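Local coordinates for protein endonuclease NucS (Thermococcus kodakarensis KOD1, PDB 5GKE) that acts as a mismatch restriction endonuclease that binds double-stranded DNA as a dimer, and probably also cleaves single-stranded ends of branched DNA, at residues A[57-60]-A[64-67]; A[15-20]-A[31-36]. The protein carries 1 engineered substitution. One frame throughout, in Å; residues are numbered along the deposited sequence.

After strand 6-10 the chain enters helix 14-27. Interaction 2 sets its segment 15-20 beside segment 31-36 of the next strand and closes the loop that holds the end of the helix and the turn after it. The chain then runs out along strand 30-42 and back through strands 46-50 and 52-58. Interaction 1 closes a short hairpin turn between 57-60 and 64-67. The two contacts follow each other in series; they neither nest nor cross. They meet in the antiparallel sheet, where V58 N lies 3.0 Å from L31 O, a probable hydrogen bond. Together they tie the helix, strand 30-42 and the hairpin into the N-terminal part of the chain.

Interaction 1: A[57-60]-A[64-67]; sequences IVKP and FLIH
I57 and L65 form an antiparallel hydrogen-bonded pair, and V58 and F64 the non-hydrogen-bonded pair beside it. I57 N donates to L65 O at 2.7 Å. The return bond, from L65 N to I57 O, is 2.8 Å. Both bonds are nearly straight, and each donor lies in the carbonyl plane of its acceptor. I57 O also receives a CA-H...O contact from F64 CA at 3.4 Å. After V58 the chain leaves the strand, so K59 and P60 lead into the turn.

V58 and F64 share one face of the sheet. V58 CG2 sits over a face of the F64 ring, 4.0 Å from its centroid and 18° off the ring normal. This is a CH-pi contact, displaced toward the rim, with V58 CG2 closest to F64 CE1. The ring reaches this place because F64 CG is anti to the backbone N (chi1 -164°). The pair belongs to the beta hairpin of strands 52-58 and 64-67, part of the PH-like N-terminal domain. V84, L105 and V107 also touch the F64 ring. With an alanine here, V58 CG2 would probably lose the ring it rests on, and a gap would be likely to open toward L105 and V107.

I57 and L65 point to the other face, with I57 CB 4.3 Å from L65 CB. K59 runs out fully extended and brushes this face, its CE 4.4 Å from L65 CD1. The same face meets the second subunit, where I57 packs on I57 of that chain. K59 NZ lies among the backbone oxygens of Q68, K70 and K71 and H67 ND1, all of the second subunit, with Q68 O its strongest partner. H67 ND1 has the reciprocal partner, K59 NZ of the second subunit.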
# COMPACT_ATOMS: atom_id res chain seq x y z
N ILE A 57 17.05 -3.58 -4.04
CA ILE A 57 17.24 -2.21 -4.51
C ILE A 57 17.42 -1.26 -3.34
O ILE A 57 16.66 -1.31 -2.37
CB ILE A 57 16.07 -1.74 -5.37
CG1 ILE A 57 16.04 -2.51 -6.69
CG2 ILE A 57 16.15 -0.24 -5.63
CD1 ILE A 57 14.87 -2.15 -7.55
N VAL A 58 18.44 -0.42 -3.43
CA VAL A 58 18.61 0.66 -2.48
C VAL A 58 18.61 1.99 -3.22
O VAL A 58 19.45 2.23 -4.07
CB VAL A 58 19.89 0.51 -1.65
CG1 VAL A 58 19.98 1.61 -0.58
CG2 VAL A 58 19.93 -0.86 -1.02
N LYS A 59 17.62 2.81 -2.92
CA LYS A 59 17.50 4.14 -3.47
C LYS A 59 18.29 5.16 -2.64
O LYS A 59 18.45 4.97 -1.43
CB LYS A 59 16.03 4.55 -3.54
CG LYS A 59 15.14 3.56 -4.24
CD LYS A 59 13.81 4.21 -4.59
CE LYS A 59 12.91 3.26 -5.33
NZ LYS A 59 11.68 3.96 -5.77
N PRO A 60 18.75 6.24 -3.28
CA PRO A 60 19.47 7.33 -2.62
C PRO A 60 18.75 7.90 -1.39
O PRO A 60 19.41 8.40 -0.49
CB PRO A 60 19.56 8.40 -3.72
CG PRO A 60 19.50 7.65 -4.99
CD PRO A 60 18.61 6.47 -4.73
N PHE A 64 14.56 0.90 0.55
CA PHE A 64 15.27 -0.36 0.53
C PHE A 64 14.22 -1.38 0.15
O PHE A 64 13.24 -1.52 0.88
CB PHE A 64 15.88 -0.67 1.91
CG PHE A 64 16.93 -1.75 1.88
CD1 PHE A 64 18.19 -1.51 2.38
CD2 PHE A 64 16.65 -2.99 1.35
CE1 PHE A 64 19.15 -2.50 2.34
CE2 PHE A 64 17.62 -3.97 1.30
CZ PHE A 64 18.86 -3.73 1.80
N LEU A 65 14.41 -2.08 -0.98
CA LEU A 65 13.42 -3.06 -1.45
C LEU A 65 14.04 -4.41 -1.73
O LEU A 65 15.04 -4.51 -2.43
CB LEU A 65 12.73 -2.57 -2.72
CG LEU A 65 12.25 -1.12 -2.77
CD1 LEU A 65 11.70 -0.82 -4.13
CD2 LEU A 65 11.20 -0.88 -1.72
N ILE A 66 13.44 -5.46 -1.18
CA ILE A 66 13.78 -6.83 -1.57
C ILE A 66 12.59 -7.46 -2.32
O ILE A 66 11.48 -7.57 -1.79
CB ILE A 66 14.14 -7.71 -0.35
CG1 ILE A 66 15.38 -7.18 0.37
CG2 ILE A 66 14.36 -9.15 -0.79
CD1 ILE A 66 15.09 -6.26 1.49
N HIS A 67 12.82 -7.88 -3.56
CA HIS A 67 11.74 -8.44 -4.38
C HIS A 67 11.99 -9.89 -4.72
O HIS A 67 13.08 -10.26 -5.16
CB HIS A 67 11.57 -7.66 -5.68
CG HIS A 67 10.70 -6.45 -5.57
ND1 HIS A 67 9.32 -6.53 -5.57
CD2 HIS A 67 11.01 -5.14 -5.49
CE1 HIS A 67 8.82 -5.31 -5.48
NE2 HIS A 67 9.82 -4.44 -5.43

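Interaction 2: A[15-20]-A[31-36]; sequences EELVSL and LTIFAR
L17 and I33 make the side-chain contact between helix and strand. It is apolar and loose, with L17 CD1 and I33 CD1 meeting end to end at 4.5 Å. L17 CG is anti to the backbone N (chi1 -176°), which carries the isobutyl group out from the helix to the strand. The I33 side chain leaves the strand toward the helix.

The other close approach is a backbone atom against a methyl group. L31 CD1 comes within 4.2 Å of L20 O. The L20 side chain also starts toward the strand, and it also touches T7 and I9 of strand 6-10 and V115 and V117 of strand 111-118.

No hydrogen bond crosses between helix and strand. Within the helix, L20 N donates to E16 O at 3.1 Å. The strand is held by its own sheet, where I33 is backbone-bonded to I56. T32 and F34 face the second subunit instead, and F34 stacks on F118 of that chain.

L17 and L20 are about one helical turn apart, and L31 and I33, two residues apart, lie on the same face of the strand. This is helix-on-sheet packing: helix 14-27 lies with its apolar side against one face of the antiparallel sheet.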
# COMPACT_ATOMS: atom_id res chain seq x y z
N GLU A 15 35.66 -7.20 -2.47
CA GLU A 15 36.16 -5.84 -2.60
C GLU A 15 35.42 -5.14 -3.74
O GLU A 15 35.16 -3.94 -3.69
CB GLU A 15 37.69 -5.83 -2.81
CG GLU A 15 38.28 -6.95 -3.70
CD GLU A 15 38.40 -8.34 -3.04
OE1 GLU A 15 37.92 -8.56 -1.91
OE2 GLU A 15 38.98 -9.24 -3.69
N GLU A 16 35.06 -5.92 -4.77
CA GLU A 16 34.23 -5.41 -5.85
C GLU A 16 32.84 -5.02 -5.32
O GLU A 16 32.37 -3.89 -5.54
CB GLU A 16 34.13 -6.45 -6.98
CG GLU A 16 35.24 -6.33 -8.03
CD GLU A 16 35.31 -7.50 -9.01
OE1 GLU A 16 34.83 -8.60 -8.69
OE2 GLU A 16 35.88 -7.31 -10.11
N LEU A 17 32.21 -5.93 -4.58
CA LEU A 17 30.93 -5.67 -3.91
C LEU A 17 30.97 -4.41 -3.07
O LEU A 17 30.13 -3.52 -3.22
CB LEU A 17 30.53 -6.86 -3.02
CG LEU A 17 29.17 -6.79 -2.33
CD1 LEU A 17 28.07 -6.58 -3.34
CD2 LEU A 17 28.94 -8.08 -1.57
N VAL A 18 31.98 -4.34 -2.19
CA VAL A 18 32.13 -3.21 -1.27
C VAL A 18 32.30 -1.90 -2.01
O VAL A 18 31.64 -0.90 -1.70
CB VAL A 18 33.34 -3.43 -0.34
CG1 VAL A 18 33.61 -2.18 0.49
CG2 VAL A 18 33.11 -4.63 0.56
N SER A 19 33.19 -1.93 -2.99
CA SER A 19 33.50 -0.75 -3.79
C SER A 19 32.25 -0.15 -4.44
O SER A 19 32.03 1.07 -4.36
CB SER A 19 34.54 -1.12 -4.85
OG SER A 19 34.78 -0.02 -5.72
N LEU A 20 31.44 -0.99 -5.07
CA LEU A 20 30.23 -0.51 -5.76
C LEU A 20 29.13 -0.06 -4.83
O LEU A 20 28.50 0.97 -5.07
CB LEU A 20 29.68 -1.58 -6.68
CG LEU A 20 30.39 -1.63 -8.03
CD1 LEU A 20 29.68 -2.57 -8.99
CD2 LEU A 20 30.43 -0.23 -8.60
N LEU A 31 21.37 1.48 -6.25
CA LEU A 31 22.04 0.22 -6.11
C LEU A 31 21.07 -0.88 -6.45
O LEU A 31 19.93 -0.88 -5.97
CB LEU A 31 22.59 0.04 -4.69
CG LEU A 31 23.50 -1.16 -4.50
CD1 LEU A 31 24.76 -0.95 -5.30
CD2 LEU A 31 23.82 -1.31 -3.02
N THR A 32 21.50 -1.79 -7.31
CA THR A 32 20.71 -2.98 -7.60
C THR A 32 21.59 -4.20 -7.45
O THR A 32 22.70 -4.24 -7.97
CB THR A 32 20.10 -2.94 -9.01
OG1 THR A 32 19.25 -1.79 -9.13
CG2 THR A 32 19.26 -4.17 -9.26
N ILE A 33 21.08 -5.20 -6.74
CA ILE A 33 21.80 -6.43 -6.49
C ILE A 33 20.92 -7.65 -6.79
O ILE A 33 19.77 -7.72 -6.34
CB ILE A 33 22.28 -6.49 -5.02
CG1 ILE A 33 23.37 -5.43 -4.79
CG2 ILE A 33 22.75 -7.88 -4.64
CD1 ILE A 33 23.77 -5.29 -3.34
N PHE A 34 21.44 -8.59 -7.57
CA PHE A 34 20.82 -9.90 -7.70
C PHE A 34 21.63 -10.84 -6.82
O PHE A 34 22.84 -10.93 -6.97
CB PHE A 34 20.81 -10.41 -9.15
CG PHE A 34 20.21 -9.45 -10.16
CD1 PHE A 34 20.56 -9.54 -11.50
CD2 PHE A 34 19.27 -8.51 -9.79
CE1 PHE A 34 20.01 -8.68 -12.44
CE2 PHE A 34 18.70 -7.65 -10.73
CZ PHE A 34 19.08 -7.74 -12.05
N ALA A 35 20.98 -11.55 -5.91
CA ALA A 35 21.73 -12.35 -4.96
C ALA A 35 20.92 -13.49 -4.39
O ALA A 35 19.71 -13.42 -4.33
CB ALA A 35 22.25 -11.47 -3.83
N ARG A 36 21.62 -14.53 -3.94
CA ARG A 36 21.02 -15.48 -3.03
C ARG A 36 21.17 -14.90 -1.64
O ARG A 36 22.27 -14.50 -1.24
CB ARG A 36 21.66 -16.86 -3.12
CG ARG A 36 20.75 -17.96 -2.63
CD ARG A 36 21.53 -19.16 -2.14
NE ARG A 36 22.71 -19.37 -2.96
CZ ARG A 36 23.93 -19.57 -2.47
NH1 ARG A 36 24.12 -19.60 -1.15
NH2 ARG A 36 24.95 -19.74 -3.29